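Local atomic coordinates of folylpolyglutamate synthase protein FOLC (Mycobacterium tuberculosis, PDB entry 2VOS), a protein that probably catalyses the ATP-dependent addition of glutamate to dihydropteroate and, one residue after another, to tetrahydrofolate, giving polyglutamylated folates. Residues V121-E126 / F160-D165. Residues are numbered along the deposited sequence; the frame is centred on the assembly and turned at random.
Sequences VATYRE and FAAFAD
Two helices cross here at a steep angle on the outer side of the Mur ligase-type, P-loop NTPase-like ATPase core, away from the nucleotide and metal sites. The segment 121-126, near the start of helix 117-140, meets 160-165, the C-terminal end of helix 151-165, with 107° between their directions and 10.1 Å between the segment axes. The buried part of the crossing is made by the methyls of Thr123, Ala161 and Ala162; alanine presents a single methyl to the threonine, which lets CA of Thr123 and CA of Ala162 come within 6.4 Å. Thr123 points toward the other helix, and its CG2, anti to the backbone N, rests 4.1 Å from CB of Ala162 and a little farther from CB of Ala161. Its OG1 borders the Ala162 methyl too, but has its polar partner in the carbonyl of Gln119 one turn earlier, so that the buried hydroxyl is satisfied within its helix. Ala162 also touches Ile108, on strand 108-110 near one edge of the eight-stranded sheet. At the exposed margin Glu126 OE2 is modelled 2.3 Å from Asp165 OD2, too short to be trusted in detail, though two acids so close probably mean that one holds a proton. Glu126, extended beyond CG, has OE2 4.0 Å from CB of Ala161 and meets Asp165 tip to tip, their carboxylate planes turned 72° apart.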
ATOM      1  N   VAL A 121     -10.474  19.481   3.093  1.00 41.83           N
ATOM      2  CA  VAL A 121     -10.199  20.940   3.073  1.00 40.80           C
ATOM      3  C   VAL A 121     -10.329  21.550   4.477  1.00 40.88           C
ATOM      4  O   VAL A 121      -9.451  22.291   4.874  1.00 40.75           O
ATOM      5  CB  VAL A 121     -11.147  21.671   2.055  1.00 41.01           C
ATOM      6  CG1 VAL A 121     -11.048  23.175   2.139  1.00 39.68           C
ATOM      7  CG2 VAL A 121     -10.832  21.186   0.624  1.00 41.48           C
ATOM      8  N   ALA A 122     -11.419  21.251   5.226  1.00 40.85           N
ATOM      9  CA  ALA A 122     -11.593  21.809   6.571  1.00 40.34           C
ATOM     10  C   ALA A 122     -10.437  21.375   7.473  1.00 41.48           C
ATOM     11  O   ALA A 122      -9.993  22.133   8.300  1.00 40.58           O
ATOM     12  CB  ALA A 122     -12.929  21.343   7.189  1.00 40.44           C
ATOM     13  N   THR A 123      -9.957  20.140   7.315  1.00 40.99           N
ATOM     14  CA  THR A 123      -8.826  19.671   8.128  1.00 41.79           C
ATOM     15  C   THR A 123      -7.560  20.462   7.818  1.00 42.26           C
ATOM     16  O   THR A 123      -6.878  20.902   8.718  1.00 41.30           O
ATOM     17  CB  THR A 123      -8.612  18.148   7.956  1.00 42.16           C
ATOM     18  OG1 THR A 123      -9.828  17.494   8.338  1.00 41.71           O
ATOM     19  CG2 THR A 123      -7.506  17.631   8.851  1.00 40.38           C
ATOM     20  N   TYR A 124      -7.279  20.674   6.543  1.00 41.89           N
ATOM     21  CA  TYR A 124      -6.127  21.466   6.136  1.00 42.05           C
ATOM     22  C   TYR A 124      -6.265  22.908   6.693  1.00 42.79           C
ATOM     23  O   TYR A 124      -5.343  23.438   7.331  1.00 42.87           O
ATOM     24  CB  TYR A 124      -6.033  21.506   4.598  1.00 41.22           C
ATOM     25  CG  TYR A 124      -4.987  22.483   4.166  1.00 42.56           C
ATOM     26  CD1 TYR A 124      -3.630  22.160   4.272  1.00 45.28           C
ATOM     27  CD2 TYR A 124      -5.331  23.732   3.711  1.00 41.36           C
ATOM     28  CE1 TYR A 124      -2.651  23.051   3.932  1.00 46.84           C
ATOM     29  CE2 TYR A 124      -4.385  24.621   3.354  1.00 43.28           C
ATOM     30  CZ  TYR A 124      -3.032  24.293   3.474  1.00 46.38           C
ATOM     31  OH  TYR A 124      -2.056  25.221   3.133  1.00 47.93           O
ATOM     32  N   ARG A 125      -7.424  23.533   6.486  1.00 42.24           N
ATOM     33  CA  ARG A 125      -7.636  24.896   6.939  1.00 43.31           C
ATOM     34  C   ARG A 125      -7.469  24.998   8.438  1.00 44.55           C
ATOM     35  O   ARG A 125      -6.922  25.969   8.952  1.00 44.90           O
ATOM     36  CB  ARG A 125      -9.037  25.376   6.593  1.00 43.93           C
ATOM     37  CG  ARG A 125      -9.321  25.662   5.101  1.00 48.93           C
ATOM     38  CD  ARG A 125     -10.644  26.484   5.040  1.00 58.48           C
ATOM     39  NE  ARG A 125     -10.853  27.141   3.752  1.00 65.96           N
ATOM     40  CZ  ARG A 125     -10.392  28.357   3.462  1.00 69.32           C
ATOM     41  NH1 ARG A 125      -9.696  29.046   4.377  1.00 69.64           N
ATOM     42  NH2 ARG A 125     -10.625  28.885   2.259  1.00 70.97           N
ATOM     43  N   GLU A 126      -7.953  24.008   9.178  1.00 45.25           N
ATOM     44  CA  GLU A 126      -7.852  24.114  10.634  1.00 46.15           C
ATOM     45  C   GLU A 126      -6.405  24.028  11.129  1.00 45.32           C
ATOM     46  O   GLU A 126      -6.050  24.763  12.051  1.00 46.02           O
ATOM     47  CB  GLU A 126      -8.752  23.116  11.350  1.00 47.38           C
ATOM     48  CG  GLU A 126      -8.068  21.875  11.824  1.00 52.59           C
ATOM     49  CD  GLU A 126      -9.081  20.904  12.478  1.00 58.11           C
ATOM     50  OE1 GLU A 126     -10.161  21.361  12.884  1.00 62.24           O
ATOM     51  OE2 GLU A 126      -8.807  19.708  12.573  1.00 57.42           O
ATOM     52  N   PHE A 160      -3.655  12.944  11.598  1.00 40.07           N
ATOM     53  CA  PHE A 160      -3.637  12.870  13.058  1.00 40.84           C
ATOM     54  C   PHE A 160      -4.647  13.828  13.683  1.00 40.53           C
ATOM     55  O   PHE A 160      -5.268  13.470  14.692  1.00 40.35           O
ATOM     56  CB  PHE A 160      -2.230  13.158  13.655  1.00 41.10           C
ATOM     57  CG  PHE A 160      -1.196  12.096  13.346  1.00 42.35           C
ATOM     58  CD1 PHE A 160      -1.570  10.751  13.256  1.00 43.44           C
ATOM     59  CD2 PHE A 160       0.142  12.425  13.170  1.00 42.07           C
ATOM     60  CE1 PHE A 160      -0.653   9.748  12.962  1.00 44.33           C
ATOM     61  CE2 PHE A 160       1.114  11.384  12.922  1.00 39.39           C
ATOM     62  CZ  PHE A 160       0.698  10.056  12.808  1.00 42.75           C
ATOM     63  N   ALA A 161      -4.759  15.041  13.126  1.00 41.08           N
ATOM     64  CA  ALA A 161      -5.766  16.045  13.613  1.00 40.99           C
ATOM     65  C   ALA A 161      -7.174  15.496  13.363  1.00 40.85           C
ATOM     66  O   ALA A 161      -8.082  15.573  14.210  1.00 40.58           O
ATOM     67  CB  ALA A 161      -5.575  17.361  12.842  1.00 41.18           C
ATOM     68  N   ALA A 162      -7.385  14.956  12.169  1.00 38.52           N
ATOM     69  CA  ALA A 162      -8.718  14.489  11.814  1.00 37.28           C
ATOM     70  C   ALA A 162      -9.085  13.314  12.735  1.00 38.03           C
ATOM     71  O   ALA A 162     -10.275  13.132  13.096  1.00 37.89           O
ATOM     72  CB  ALA A 162      -8.723  14.014  10.346  1.00 38.27           C
ATOM     73  N   PHE A 163      -8.112  12.481  13.110  1.00 37.59           N
ATOM     74  CA  PHE A 163      -8.456  11.334  13.955  1.00 39.51           C
ATOM     75  C   PHE A 163      -8.907  11.829  15.332  1.00 39.32           C
ATOM     76  O   PHE A 163      -9.770  11.205  15.961  1.00 39.68           O
ATOM     77  CB  PHE A 163      -7.268  10.351  14.130  1.00 38.83           C
ATOM     78  CG  PHE A 163      -6.824   9.699  12.827  1.00 40.79           C
ATOM     79  CD1 PHE A 163      -7.695   9.649  11.725  1.00 40.51           C
ATOM     80  CD2 PHE A 163      -5.535   9.152  12.711  1.00 40.42           C
ATOM     81  CE1 PHE A 163      -7.271   9.027  10.535  1.00 39.18           C
ATOM     82  CE2 PHE A 163      -5.102   8.519  11.540  1.00 35.99           C
ATOM     83  CZ  PHE A 163      -5.958   8.470  10.450  1.00 37.13           C
ATOM     84  N   ALA A 164      -8.271  12.894  15.821  1.00 40.54           N
ATOM     85  CA  ALA A 164      -8.673  13.483  17.123  1.00 40.44           C
ATOM     86  C   ALA A 164     -10.022  14.253  17.016  1.00 39.87           C
ATOM     87  O   ALA A 164     -10.810  14.256  17.967  1.00 39.00           O
ATOM     88  CB  ALA A 164      -7.543  14.402  17.665  1.00 39.53           C
ATOM     89  N   ASP A 165     -10.253  14.933  15.882  1.00 39.55           N
ATOM     90  CA  ASP A 165     -11.536  15.606  15.585  1.00 40.84           C
ATOM     91  C   ASP A 165     -12.701  14.661  15.561  1.00 39.93           C
ATOM     92  O   ASP A 165     -13.817  15.067  15.877  1.00 39.24           O
ATOM     93  CB  ASP A 165     -11.496  16.261  14.176  1.00 41.61           C
ATOM     94  CG  ASP A 165     -10.574  17.486  14.116  1.00 49.65           C
ATOM     95  OD1 ASP A 165     -10.251  18.077  15.182  1.00 55.81           O
ATOM     96  OD2 ASP A 165     -10.174  17.869  12.987  1.00 49.99           O
TER